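Amide synthase (Vibrio cholerae, PDB 1L5A) is a stand-alone nonribosomal peptide synthetase condensation enzyme that probably forms an amide bond in the biosynthesis of vibriobactin. Local coordinates at residues 25-30 and 340-345; 36-41 and 139-144; 241-246 and 254-259; 282-287 and 296-301. One frame throughout, in Å; residues are numbered along the deposited sequence.

Overall arrangement
The four contacts form two pairs on opposite sides of the chain's centre. Contacts 1 and 2 have centres about 11 Å apart, and Phe344 of contact 1 touches contact 2: Leu141 meets its ring at the CZ edge, and Leu38 lies beside Leu29 over the CE2 side. Contacts 3 and 4, with centres about 9 Å apart, touch where Arg283 N meets Pro254 O. Between the pairs the gap is wide: contacts 1 and 3 have centres about 32 Å apart, contacts 2 and 4 about 43 Å. The HHxxxDG sequence, probably the active-site motif as in other condensation domains, spans the end of strand 117-125 and the start of helix 131-150, the helix contact 2 uses.

Contact 1: 25-30 and 340-345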
loop_
_atom_site.group_PDB
_atom_site.type_symbol
_atom_site.label_atom_id
_atom_site.label_comp_id
_atom_site.label_asym_id
_atom_site.label_seq_id
_atom_site.Cartn_x
_atom_site.Cartn_y
_atom_site.Cartn_z
ATOM N N HIS A 25 18.384 -24.295 20.112
ATOM C CA HIS A 25 17.297 -25.257 20.223
ATOM C C HIS A 25 17.845 -26.658 19.977
ATOM O O HIS A 25 18.844 -26.839 19.292
ATOM C CB HIS A 25 16.202 -24.984 19.192
ATOM C CG HIS A 25 15.346 -23.794 19.494
ATOM N ND1 HIS A 25 14.020 -23.725 19.121
ATOM C CD2 HIS A 25 15.627 -22.618 20.104
ATOM C CE1 HIS A 25 13.520 -22.560 19.489
ATOM N NE2 HIS A 25 14.474 -21.868 20.088
ATOM N N SER A 26 17.203 -27.653 20.558
ATOM C CA SER A 26 17.617 -29.013 20.314
ATOM C C SER A 26 16.355 -29.721 19.883
ATOM O O SER A 26 15.269 -29.485 20.430
ATOM C CB SER A 26 18.200 -29.666 21.567
ATOM O OG SER A 26 17.204 -29.912 22.529
ATOM N N LEU A 27 16.495 -30.558 18.865
ATOM C CA LEU A 27 15.372 -31.323 18.357
ATOM C C LEU A 27 15.701 -32.783 18.599
ATOM O O LEU A 27 16.805 -33.251 18.289
ATOM C CB LEU A 27 15.182 -31.051 16.862
ATOM C CG LEU A 27 14.804 -29.616 16.472
ATOM C CD1 LEU A 27 14.607 -29.531 14.964
ATOM C CD2 LEU A 27 13.530 -29.195 17.206
ATOM N N ARG A 28 14.770 -33.504 19.198
ATOM C CA ARG A 28 15.012 -34.908 19.450
ATOM C C ARG A 28 13.958 -35.646 18.671
ATOM O O ARG A 28 12.750 -35.483 18.900
ATOM C CB ARG A 28 14.919 -35.250 20.939
ATOM C CG ARG A 28 15.652 -36.551 21.297
ATOM C CD ARG A 28 15.679 -36.807 22.802
ATOM N NE ARG A 28 14.371 -37.192 23.327
ATOM C CZ ARG A 28 13.922 -38.440 23.353
ATOM N NH1 ARG A 28 14.683 -39.427 22.887
ATOM N NH2 ARG A 28 12.710 -38.699 23.833
ATOM N N LEU A 29 14.429 -36.434 17.716
ATOM C CA LEU A 29 13.537 -37.188 16.877
ATOM C C LEU A 29 13.610 -38.651 17.255
ATOM O O LEU A 29 14.677 -39.269 17.263
ATOM C CB LEU A 29 13.918 -36.989 15.409
ATOM C CG LEU A 29 14.128 -35.532 14.989
ATOM C CD1 LEU A 29 14.123 -35.454 13.454
ATOM C CD2 LEU A 29 13.019 -34.641 15.594
ATOM N N THR A 30 12.455 -39.192 17.587
ATOM C CA THR A 30 12.337 -40.579 17.969
ATOM C C THR A 30 11.518 -41.240 16.868
ATOM O O THR A 30 10.355 -40.880 16.653
ATOM C CB THR A 30 11.643 -40.668 19.347
ATOM O OG1 THR A 30 12.497 -40.056 20.322
ATOM C CG2 THR A 30 11.368 -42.117 19.750
ATOM N N GLU A 340 4.072 -25.052 16.603
ATOM C CA GLU A 340 4.341 -26.454 16.926
ATOM C C GLU A 340 5.770 -26.806 16.549
ATOM O O GLU A 340 6.368 -26.152 15.700
ATOM C CB GLU A 340 3.420 -27.388 16.135
ATOM C CG GLU A 340 1.946 -27.035 16.152
ATOM C CD GLU A 340 1.140 -27.902 15.198
ATOM O OE1 GLU A 340 1.032 -29.128 15.442
ATOM O OE2 GLU A 340 0.619 -27.361 14.198
ATOM N N SER A 341 6.316 -27.844 17.166
ATOM C CA SER A 341 7.663 -28.262 16.824
ATOM C C SER A 341 7.602 -28.842 15.392
ATOM O O SER A 341 6.548 -29.300 14.935
ATOM C CB SER A 341 8.155 -29.300 17.832
ATOM O OG SER A 341 7.312 -30.434 17.832
ATOM N N PRO A 342 8.723 -28.813 14.659
ATOM C CA PRO A 342 8.711 -29.344 13.286
ATOM C C PRO A 342 8.395 -30.843 13.209
ATOM O O PRO A 342 8.858 -31.627 14.042
ATOM C CB PRO A 342 10.113 -29.015 12.788
ATOM C CG PRO A 342 10.957 -29.170 14.044
ATOM C CD PRO A 342 10.096 -28.504 15.106
ATOM N N HIS A 343 7.613 -31.248 12.213
ATOM C CA HIS A 343 7.268 -32.661 12.073
ATOM C C HIS A 343 8.116 -33.466 11.069
ATOM O O HIS A 343 8.631 -32.928 10.093
ATOM C CB HIS A 343 5.782 -32.813 11.718
ATOM C CG HIS A 343 5.367 -34.237 11.482
ATOM N ND1 HIS A 343 5.423 -34.834 10.240
ATOM C CD2 HIS A 343 4.962 -35.203 12.342
ATOM C CE1 HIS A 343 5.072 -36.103 10.345
ATOM N NE2 HIS A 343 4.788 -36.354 11.611
ATOM N N PHE A 344 8.263 -34.758 11.336
ATOM C CA PHE A 344 9.001 -35.669 10.461
ATOM C C PHE A 344 8.270 -37.016 10.420
ATOM O O PHE A 344 8.046 -37.646 11.465
ATOM C CB PHE A 344 10.423 -35.890 10.958
ATOM C CG PHE A 344 11.226 -34.636 11.076
ATOM C CD1 PHE A 344 11.081 -33.802 12.183
ATOM C CD2 PHE A 344 12.110 -34.263 10.052
ATOM C CE1 PHE A 344 11.800 -32.610 12.277
ATOM C CE2 PHE A 344 12.840 -33.070 10.128
ATOM C CZ PHE A 344 12.683 -32.239 11.243
ATOM N N ALA A 345 7.896 -37.445 9.215
ATOM C CA ALA A 345 7.184 -38.706 9.011
ATOM C C ALA A 345 7.554 -39.812 9.989
ATOM O O ALA A 345 8.730 -40.118 10.193
ATOM C CB ALA A 345 7.400 -39.202 7.592
#
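Leu29 and Phe344 meet methyl to ring face. CD1 of Leu29 stands 3.6 Å above the plane of the Phe344 ring and over its centre, a CH-pi contact lying only 13° off the ring normal, while CD2 of the same leucine leans toward one rim, 4.0 Å from Phe344 CD1. The two side chains run at about a right angle to each other. In Phe344 the ring is set anti to the carbonyl carbon (chi1 -58°), and with chi2 at 80° it turns its flat side to the strand. Two residues earlier on each segment the pattern recurs without an aromatic partner: Leu27 brings CD1 to 3.8 Å from Pro342 CG, and its CD2 reaches Pro342 CD at 4.1 Å, so the fork of the leucine straddles one corner of the proline ring. Both leucines set CG beside the backbone N, which points their forks at the loop.

Segment 340-345 belongs to the connection that carries the chain from strand 333-337 in one sheet to strand 348-356 in the other, where it pairs with strand 22-30. Tyr145 meets the Phe344 ring edge to face.

Across 25-30 and 340-345 themselves no hydrogen bond passes, and all four touching residues are buried. The contact therefore rests on dispersion, exclusion of water and fit of shape, while Pro342 O and His343 O fix the loop to Thr349 OG1 and Ser142 OG.

Contact 2: 36-41 and 139-144; sequences TLLLRA and QRLSQH
His144, whose CB rests against Ala41, sends its NE2 to Glu48 OE2, an oxygen that also takes Arg140 NH2 in a salt bridge. One carboxylate oxygen near the end of helix 35-47 thus gathers two side chains of helix 131-150. Arg140 and His144 lie one turn apart, and CD2 of the histidine sits 3.6 Å above the guanidinium plane of Arg140, offset toward its rim. The guanidinium has a further grip at its edge, where NH1 donates to Gln143 OE1 at 3.0 Å, almost in the guanidinium plane but above the amide's carbonyl plane. Such a charged cluster would probably favour an ionised Glu48.

The apolar half centres on Ala41. Its CB is 3.9 Å from His144 CB, and Leu141 CD1 comes within 3.8 Å of Ala41 C. Leu141 gets there with CG anti to the backbone N (chi1 168°), its CD1 also lying 4.3 Å from Leu38 CD2.

With Ala41 at the crossing, the axes of the short segments pass 9.0 Å apart, their N-to-C directions at 131°. Beneath this pair, Leu38 and Leu141 both reach Ile120 of strand 117-125, so the two helices lie together on the sheet that also holds strand 22-30.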
loop_
_atom_site.group_PDB
_atom_site.type_symbol
_atom_site.label_atom_id
_atom_site.label_comp_id
_atom_site.label_asym_id
_atom_site.label_seq_id
_atom_site.Cartn_x
_atom_site.Cartn_y
_atom_site.Cartn_z
ATOM N N THR A 36 20.521 -39.993 6.490
ATOM C CA THR A 36 21.069 -39.320 5.328
ATOM C C THR A 36 20.163 -38.225 4.782
ATOM O O THR A 36 20.611 -37.111 4.572
ATOM C CB THR A 36 21.424 -40.358 4.240
ATOM O OG1 THR A 36 22.513 -41.165 4.718
ATOM C CG2 THR A 36 21.832 -39.680 2.942
ATOM N N LEU A 37 18.895 -38.517 4.560
ATOM C CA LEU A 37 18.003 -37.478 4.057
ATOM C C LEU A 37 17.835 -36.288 5.034
ATOM O O LEU A 37 17.696 -35.130 4.603
ATOM C CB LEU A 37 16.641 -38.083 3.675
ATOM C CG LEU A 37 16.633 -39.096 2.497
ATOM C CD1 LEU A 37 15.199 -39.364 2.071
ATOM C CD2 LEU A 37 17.399 -38.564 1.294
ATOM N N LEU A 38 17.877 -36.556 6.339
ATOM C CA LEU A 38 17.744 -35.479 7.328
ATOM C C LEU A 38 18.955 -34.571 7.190
ATOM O O LEU A 38 18.826 -33.347 7.173
ATOM C CB LEU A 38 17.670 -36.049 8.751
ATOM C CG LEU A 38 17.441 -35.175 10.001
ATOM C CD1 LEU A 38 18.673 -34.382 10.287
ATOM C CD2 LEU A 38 16.243 -34.254 9.821
ATOM N N LEU A 39 20.131 -35.174 7.069
ATOM C CA LEU A 39 21.357 -34.406 6.923
ATOM C C LEU A 39 21.322 -33.526 5.677
ATOM O O LEU A 39 21.741 -32.367 5.717
ATOM C CB LEU A 39 22.578 -35.333 6.863
ATOM C CG LEU A 39 23.017 -36.098 8.117
ATOM C CD1 LEU A 39 24.333 -36.778 7.820
ATOM C CD2 LEU A 39 23.197 -35.161 9.297
ATOM N N ARG A 40 20.837 -34.079 4.568
ATOM C CA ARG A 40 20.734 -33.331 3.320
ATOM C C ARG A 40 19.736 -32.197 3.560
ATOM O O ARG A 40 19.985 -31.038 3.211
ATOM C CB ARG A 40 20.214 -34.247 2.214
ATOM C CG ARG A 40 19.903 -33.551 0.908
ATOM C CD ARG A 40 21.161 -33.076 0.217
ATOM N NE ARG A 40 20.885 -32.532 -1.114
ATOM C CZ ARG A 40 21.747 -31.790 -1.798
ATOM N NH1 ARG A 40 22.938 -31.502 -1.278
ATOM N NH2 ARG A 40 21.422 -31.335 -2.994
ATOM N N ALA A 41 18.593 -32.554 4.143
ATOM C CA ALA A 41 17.565 -31.568 4.458
ATOM C C ALA A 41 18.148 -30.418 5.275
ATOM O O ALA A 41 17.896 -29.253 4.949
ATOM C CB ALA A 41 16.427 -32.218 5.226
ATOM N N GLN A 139 10.600 -25.216 10.288
ATOM C CA GLN A 139 9.601 -25.626 9.321
ATOM C C GLN A 139 10.261 -25.939 7.970
ATOM O O GLN A 139 9.901 -26.907 7.290
ATOM C CB GLN A 139 8.536 -24.532 9.181
ATOM C CG GLN A 139 7.683 -24.305 10.446
ATOM C CD GLN A 139 7.033 -25.592 10.957
ATOM O OE1 GLN A 139 6.343 -26.291 10.211
ATOM N NE2 GLN A 139 7.260 -25.913 12.232
ATOM N N ARG A 140 11.244 -25.134 7.592
ATOM C CA ARG A 140 11.945 -25.364 6.344
ATOM C C ARG A 140 12.667 -26.729 6.435
ATOM O O ARG A 140 12.623 -27.535 5.504
ATOM C CB ARG A 140 12.944 -24.232 6.105
ATOM C CG ARG A 140 13.540 -24.215 4.710
ATOM C CD ARG A 140 12.463 -24.304 3.653
ATOM N NE ARG A 140 13.031 -24.271 2.312
ATOM C CZ ARG A 140 12.409 -24.689 1.211
ATOM N NH1 ARG A 140 11.185 -25.178 1.274
ATOM N NH2 ARG A 140 13.028 -24.633 0.046
ATOM N N LEU A 141 13.306 -27.005 7.564
ATOM C CA LEU A 141 13.999 -28.275 7.709
ATOM C C LEU A 141 12.985 -29.381 7.472
ATOM O O LEU A 141 13.248 -30.355 6.765
ATOM C CB LEU A 141 14.599 -28.400 9.100
ATOM C CG LEU A 141 15.104 -29.787 9.456
ATOM C CD1 LEU A 141 16.340 -30.129 8.612
ATOM C CD2 LEU A 141 15.433 -29.812 10.958
ATOM N N SER A 142 11.822 -29.215 8.081
ATOM C CA SER A 142 10.738 -30.160 7.927
ATOM C C SER A 142 10.394 -30.318 6.435
ATOM O O SER A 142 10.348 -31.428 5.907
ATOM C CB SER A 142 9.512 -29.635 8.665
ATOM O OG SER A 142 8.441 -30.547 8.583
ATOM N N GLN A 143 10.151 -29.194 5.762
ATOM C CA GLN A 143 9.791 -29.215 4.359
ATOM C C GLN A 143 10.786 -29.956 3.486
ATOM O O GLN A 143 10.403 -30.825 2.694
ATOM C CB GLN A 143 9.606 -27.793 3.837
ATOM C CG GLN A 143 8.552 -27.040 4.584
ATOM C CD GLN A 143 8.370 -25.609 4.092
ATOM O OE1 GLN A 143 9.318 -24.956 3.641
ATOM N NE2 GLN A 143 7.143 -25.110 4.199
ATOM N N HIS A 144 12.060 -29.631 3.617
ATOM C CA HIS A 144 13.036 -30.317 2.800
ATOM C C HIS A 144 13.065 -31.809 3.090
ATOM O O HIS A 144 13.176 -32.612 2.158
ATOM C CB HIS A 144 14.422 -29.715 2.985
ATOM C CG HIS A 144 14.662 -28.481 2.173
ATOM N ND1 HIS A 144 14.459 -28.440 0.808
ATOM C CD2 HIS A 144 15.153 -27.266 2.517
ATOM C CE1 HIS A 144 14.821 -27.256 0.347
ATOM N NE2 HIS A 144 15.246 -26.525 1.362
#

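Contact 3: 241-246 and 254-259; sequences LCALYL and PWLWLP
Leu256, on the strand, carries every apolar contact with Cys242, Ala243 and Leu246 of the helix. Leu246 CD1 lies 3.6 Å from Leu256 CG and 4.1 Å from Leu256 CD2, resting against the branch point, and the two leucines cross at about a right angle. Leu246 aims its methyl there with CG anti to the carbonyl carbon (chi1 -63°). The CD1 branch of Leu256 points to the preceding turn of the helix. It lies 4.1 Å from Cys242 SG and 4.2 Å from Ala243 CB, dropping between the sulfur and the small methyl.

Polar interactions take no part between 241-246 and 254-259: no hydrogen bond crosses, and the backbone bonds run within the helix and to strand 277-282. Leu246 N bonds to Cys242 O at 3.0 Å, and Leu256 pairs with Leu281.

The aromatic groups serve other neighbours. Tyr245 turns from the strand to stack on Phe397 and meet Phe400 edge to face, while Trp255 sends NE1 to Pro192 O.

The axes of the short segments pass 9.6 Å apart at 152°, a helix-loop-strand unit in which the chain doubles back after helix 234-249 and the strand runs roughly antiparallel to the helix. Helix 234-249 thereby packs on strand 255-260, the partner of strand 277-282, within the condensation-domain fold of the CoA-acyltransferase clan.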
loop_
_atom_site.group_PDB
_atom_site.type_symbol
_atom_site.label_atom_id
_atom_site.label_comp_id
_atom_site.label_asym_id
_atom_site.label_seq_id
_atom_site.Cartn_x
_atom_site.Cartn_y
_atom_site.Cartn_z
ATOM N N LEU A 241 -6.452 -9.848 27.850
ATOM C CA LEU A 241 -6.761 -10.451 29.146
ATOM C C LEU A 241 -5.614 -10.221 30.123
ATOM O O LEU A 241 -5.833 -9.887 31.277
ATOM C CB LEU A 241 -7.003 -11.958 29.013
ATOM C CG LEU A 241 -8.374 -12.387 28.486
ATOM C CD1 LEU A 241 -8.397 -13.896 28.307
ATOM C CD2 LEU A 241 -9.472 -11.941 29.461
ATOM N N CYS A 242 -4.386 -10.396 29.657
ATOM C CA CYS A 242 -3.239 -10.183 30.517
ATOM C C CYS A 242 -3.216 -8.740 31.002
ATOM O O CYS A 242 -2.906 -8.477 32.161
ATOM C CB CYS A 242 -1.943 -10.502 29.776
ATOM S SG CYS A 242 -0.464 -10.085 30.724
ATOM N N ALA A 243 -3.545 -7.796 30.127
ATOM C CA ALA A 243 -3.547 -6.394 30.542
ATOM C C ALA A 243 -4.670 -6.129 31.550
ATOM O O ALA A 243 -4.509 -5.329 32.473
ATOM C CB ALA A 243 -3.703 -5.488 29.342
ATOM N N LEU A 244 -5.809 -6.786 31.359
ATOM C CA LEU A 244 -6.937 -6.623 32.275
ATOM C C LEU A 244 -6.457 -7.067 33.655
ATOM O O LEU A 244 -6.647 -6.374 34.658
ATOM C CB LEU A 244 -8.117 -7.504 31.841
ATOM C CG LEU A 244 -9.381 -7.432 32.709
ATOM C CD1 LEU A 244 -9.846 -5.977 32.833
ATOM C CD2 LEU A 244 -10.482 -8.294 32.095
ATOM N N TYR A 245 -5.828 -8.239 33.681
ATOM C CA TYR A 245 -5.287 -8.843 34.893
ATOM C C TYR A 245 -4.335 -7.917 35.638
ATOM O O TYR A 245 -4.387 -7.810 36.858
ATOM C CB TYR A 245 -4.569 -10.141 34.528
ATOM C CG TYR A 245 -3.590 -10.602 35.566
ATOM C CD1 TYR A 245 -4.022 -11.135 36.779
ATOM C CD2 TYR A 245 -2.219 -10.479 35.348
ATOM C CE1 TYR A 245 -3.103 -11.533 37.756
ATOM C CE2 TYR A 245 -1.297 -10.871 36.313
ATOM C CZ TYR A 245 -1.743 -11.397 37.513
ATOM O OH TYR A 245 -0.825 -11.768 38.462
ATOM N N LEU A 246 -3.466 -7.249 34.895
ATOM C CA LEU A 246 -2.500 -6.337 35.477
ATOM C C LEU A 246 -3.177 -5.105 36.040
ATOM O O LEU A 246 -2.538 -4.287 36.697
ATOM C CB LEU A 246 -1.455 -5.924 34.432
ATOM C CG LEU A 246 -0.562 -7.031 33.840
ATOM C CD1 LEU A 246 0.287 -6.450 32.710
ATOM C CD2 LEU A 246 0.328 -7.639 34.926
ATOM N N PRO A 254 1.570 1.135 34.096
ATOM C CA PRO A 254 0.675 1.490 32.994
ATOM C C PRO A 254 1.005 0.805 31.670
ATOM O O PRO A 254 0.171 0.761 30.771
ATOM C CB PRO A 254 0.819 3.011 32.914
ATOM C CG PRO A 254 2.218 3.230 33.343
ATOM C CD PRO A 254 2.395 2.284 34.503
ATOM N N TRP A 255 2.207 0.257 31.548
ATOM C CA TRP A 255 2.584 -0.380 30.301
ATOM C C TRP A 255 2.765 -1.895 30.309
ATOM O O TRP A 255 3.158 -2.481 31.321
ATOM C CB TRP A 255 3.856 0.257 29.794
ATOM C CG TRP A 255 3.752 1.733 29.586
ATOM C CD1 TRP A 255 4.173 2.719 30.434
ATOM C CD2 TRP A 255 3.296 2.391 28.398
ATOM N NE1 TRP A 255 4.025 3.951 29.836
ATOM C CE2 TRP A 255 3.488 3.776 28.587
ATOM C CE3 TRP A 255 2.748 1.940 27.188
ATOM C CZ2 TRP A 255 3.155 4.715 27.608
ATOM C CZ3 TRP A 255 2.417 2.870 26.217
ATOM C CH2 TRP A 255 2.625 4.244 26.433
ATOM N N LEU A 256 2.456 -2.515 29.167
ATOM C CA LEU A 256 2.636 -3.955 28.955
ATOM C C LEU A 256 3.450 -4.020 27.673
ATOM O O LEU A 256 3.006 -3.511 26.659
ATOM C CB LEU A 256 1.314 -4.663 28.702
ATOM C CG LEU A 256 1.159 -6.097 29.230
ATOM C CD1 LEU A 256 0.144 -6.827 28.356
ATOM C CD2 LEU A 256 2.487 -6.843 29.247
ATOM N N TRP A 257 4.632 -4.631 27.701
ATOM C CA TRP A 257 5.447 -4.706 26.502
ATOM C C TRP A 257 5.162 -5.965 25.718
ATOM O O TRP A 257 4.947 -7.033 26.299
ATOM C CB TRP A 257 6.928 -4.625 26.840
ATOM C CG TRP A 257 7.368 -3.276 27.337
ATOM C CD1 TRP A 257 7.213 -2.772 28.599
ATOM C CD2 TRP A 257 8.027 -2.255 26.576
ATOM N NE1 TRP A 257 7.738 -1.503 28.669
ATOM C CE2 TRP A 257 8.243 -1.159 27.445
ATOM C CE3 TRP A 257 8.456 -2.160 25.242
ATOM C CZ2 TRP A 257 8.873 0.019 27.028
ATOM C CZ3 TRP A 257 9.089 -0.983 24.824
ATOM C CH2 TRP A 257 9.291 0.090 25.716
ATOM N N LEU A 258 5.162 -5.810 24.391
ATOM C CA LEU A 258 4.880 -6.876 23.429
ATOM C C LEU A 258 5.946 -7.011 22.372
ATOM O O LEU A 258 6.690 -6.066 22.087
ATOM C CB LEU A 258 3.624 -6.574 22.623
ATOM C CG LEU A 258 2.287 -6.364 23.271
ATOM C CD1 LEU A 258 1.324 -5.887 22.216
ATOM C CD2 LEU A 258 1.829 -7.668 23.887
ATOM N N PRO A 259 6.026 -8.197 21.764
ATOM C CA PRO A 259 7.022 -8.346 20.716
ATOM C C PRO A 259 6.214 -8.369 19.412
ATOM O O PRO A 259 5.317 -9.208 19.259
ATOM C CB PRO A 259 7.669 -9.699 21.037
ATOM C CG PRO A 259 6.527 -10.500 21.501
ATOM C CD PRO A 259 5.652 -9.514 22.317
#

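Contact 4: 282-287 and 296-301; sequences LRLSAQ and KQSGQA
Leu284 turns CG anti to its own carbonyl carbon (chi1 -86°), and a chi2 of 49° then spreads its two methyls over the helix. CD2 takes the nearer position, 3.5 Å from Gln297 CB and 3.8 Å from Ser298 N, so it lies against the backbone between those two residues. The other methyl, CD1, reaches one turn on and stops 4.3 Å from Ala301 CB. One leucine therefore spans adjacent helix positions and the residue a turn later. Gln297 does its touching with CB; its chain is extended beyond CG and crosses the side chain of Leu284 at about a right angle.

Ser298 adds its hydroxyl to the wall beside the leucine. OG is 3.9 Å from Leu284 CD2, a van der Waals neighbour, and its polar needs are met within the helix by a hydrogen bond with Tyr294 O. The hydroxyl of the same Tyr294 bonds to Leu284 O, tying the loop to the helix by a polar route as well.

Just past the leucine the loop bends: Ser285 OG accepts from Gln287 N at 3.1 Å with an N-H...O angle of 153°, an ST turn. On the other side of the loop Arg283 forms a salt bridge with Glu247 of helix 234-249.

Leu284 and Gln297 lie toward the outside, Ser298 inside. The arrangement is a strand-loop-helix connection folded back on itself: the chain leaving strand 277-282 lays a single leucine against helix 291-307, the helix it is about to enter, within the condensation-domain fold.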
loop_
_atom_site.group_PDB
_atom_site.type_symbol
_atom_site.label_atom_id
_atom_site.label_comp_id
_atom_site.label_asym_id
_atom_site.label_seq_id
_atom_site.Cartn_x
_atom_site.Cartn_y
_atom_site.Cartn_z
ATOM N N LEU A 282 -0.235 0.764 25.999
ATOM C CA LEU A 282 -0.732 1.487 27.165
ATOM C C LEU A 282 -1.992 0.731 27.496
ATOM O O LEU A 282 -2.910 0.666 26.677
ATOM C CB LEU A 282 -1.051 2.938 26.823
ATOM C CG LEU A 282 -1.280 3.827 28.051
ATOM C CD1 LEU A 282 -0.086 3.692 28.999
ATOM C CD2 LEU A 282 -1.455 5.280 27.631
ATOM N N ARG A 283 -2.029 0.127 28.677
ATOM C CA ARG A 283 -3.187 -0.660 29.052
ATOM C C ARG A 283 -4.402 0.208 29.266
ATOM O O ARG A 283 -4.324 1.278 29.874
ATOM C CB ARG A 283 -2.901 -1.465 30.320
ATOM C CG ARG A 283 -1.687 -2.369 30.200
ATOM C CD ARG A 283 -1.412 -3.173 31.473
ATOM N NE ARG A 283 -1.351 -2.323 32.654
ATOM C CZ ARG A 283 -2.397 -2.066 33.430
ATOM N NH1 ARG A 283 -3.580 -2.609 33.147
ATOM N NH2 ARG A 283 -2.262 -1.252 34.470
ATOM N N LEU A 284 -5.528 -0.260 28.754
ATOM C CA LEU A 284 -6.786 0.446 28.908
ATOM C C LEU A 284 -7.330 0.226 30.324
ATOM O O LEU A 284 -7.098 -0.819 30.937
ATOM C CB LEU A 284 -7.806 -0.084 27.900
ATOM C CG LEU A 284 -7.876 0.486 26.481
ATOM C CD1 LEU A 284 -6.498 0.548 25.842
ATOM C CD2 LEU A 284 -8.844 -0.383 25.668
ATOM N N SER A 285 -8.064 1.211 30.829
ATOM C CA SER A 285 -8.669 1.114 32.147
ATOM C C SER A 285 -9.828 0.117 32.125
ATOM O O SER A 285 -10.474 -0.068 31.094
ATOM C CB SER A 285 -9.189 2.479 32.588
ATOM O OG SER A 285 -9.925 2.353 33.790
ATOM N N ALA A 286 -10.087 -0.524 33.259
ATOM C CA ALA A 286 -11.181 -1.485 33.345
ATOM C C ALA A 286 -12.439 -0.803 33.891
ATOM O O ALA A 286 -13.537 -1.374 33.856
ATOM C CB ALA A 286 -10.784 -2.649 34.245
ATOM N N GLN A 287 -12.269 0.420 34.387
ATOM C CA GLN A 287 -13.368 1.191 34.958
ATOM C C GLN A 287 -14.324 1.722 33.889
ATOM O O GLN A 287 -13.892 2.250 32.863
ATOM C CB GLN A 287 -12.810 2.351 35.789
ATOM N N LYS A 296 -12.378 -5.910 22.750
ATOM C CA LYS A 296 -12.458 -5.244 21.451
ATOM C C LYS A 296 -11.554 -4.027 21.369
ATOM O O LYS A 296 -10.762 -3.904 20.440
ATOM C CB LYS A 296 -13.892 -4.840 21.142
ATOM N N GLN A 297 -11.661 -3.127 22.337
ATOM C CA GLN A 297 -10.841 -1.916 22.337
ATOM C C GLN A 297 -9.345 -2.170 22.586
ATOM O O GLN A 297 -8.492 -1.371 22.180
ATOM C CB GLN A 297 -11.398 -0.913 23.352
ATOM C CG GLN A 297 -12.748 -0.326 22.924
ATOM C CD GLN A 297 -13.475 0.421 24.037
ATOM O OE1 GLN A 297 -13.055 1.509 24.462
ATOM N NE2 GLN A 297 -14.573 -0.167 24.520
ATOM N N SER A 298 -9.016 -3.271 23.256
ATOM C CA SER A 298 -7.615 -3.583 23.487
ATOM C C SER A 298 -7.070 -4.078 22.156
ATOM O O SER A 298 -6.001 -3.638 21.702
ATOM C CB SER A 298 -7.466 -4.664 24.559
ATOM O OG SER A 298 -7.684 -4.108 25.842
ATOM N N GLY A 299 -7.831 -4.978 21.529
ATOM C CA GLY A 299 -7.439 -5.521 20.240
ATOM C C GLY A 299 -7.100 -4.438 19.228
ATOM O O GLY A 299 -6.135 -4.565 18.458
ATOM N N GLN A 300 -7.880 -3.360 19.237
ATOM C CA GLN A 300 -7.654 -2.259 18.313
ATOM C C GLN A 300 -6.366 -1.551 18.670
ATOM O O GLN A 300 -5.567 -1.211 17.787
ATOM C CB GLN A 300 -8.827 -1.267 18.347
ATOM C CG GLN A 300 -10.172 -1.846 17.886
ATOM C CD GLN A 300 -11.319 -0.835 17.978
ATOM O OE1 GLN A 300 -11.203 0.303 17.509
ATOM N NE2 GLN A 300 -12.435 -1.253 18.574
ATOM N N ALA A 301 -6.166 -1.330 19.968
ATOM C CA ALA A 301 -4.966 -0.658 20.456
ATOM C C ALA A 301 -3.753 -1.507 20.072
ATOM O O ALA A 301 -2.715 -0.982 19.649
ATOM C CB ALA A 301 -5.036 -0.487 21.977
#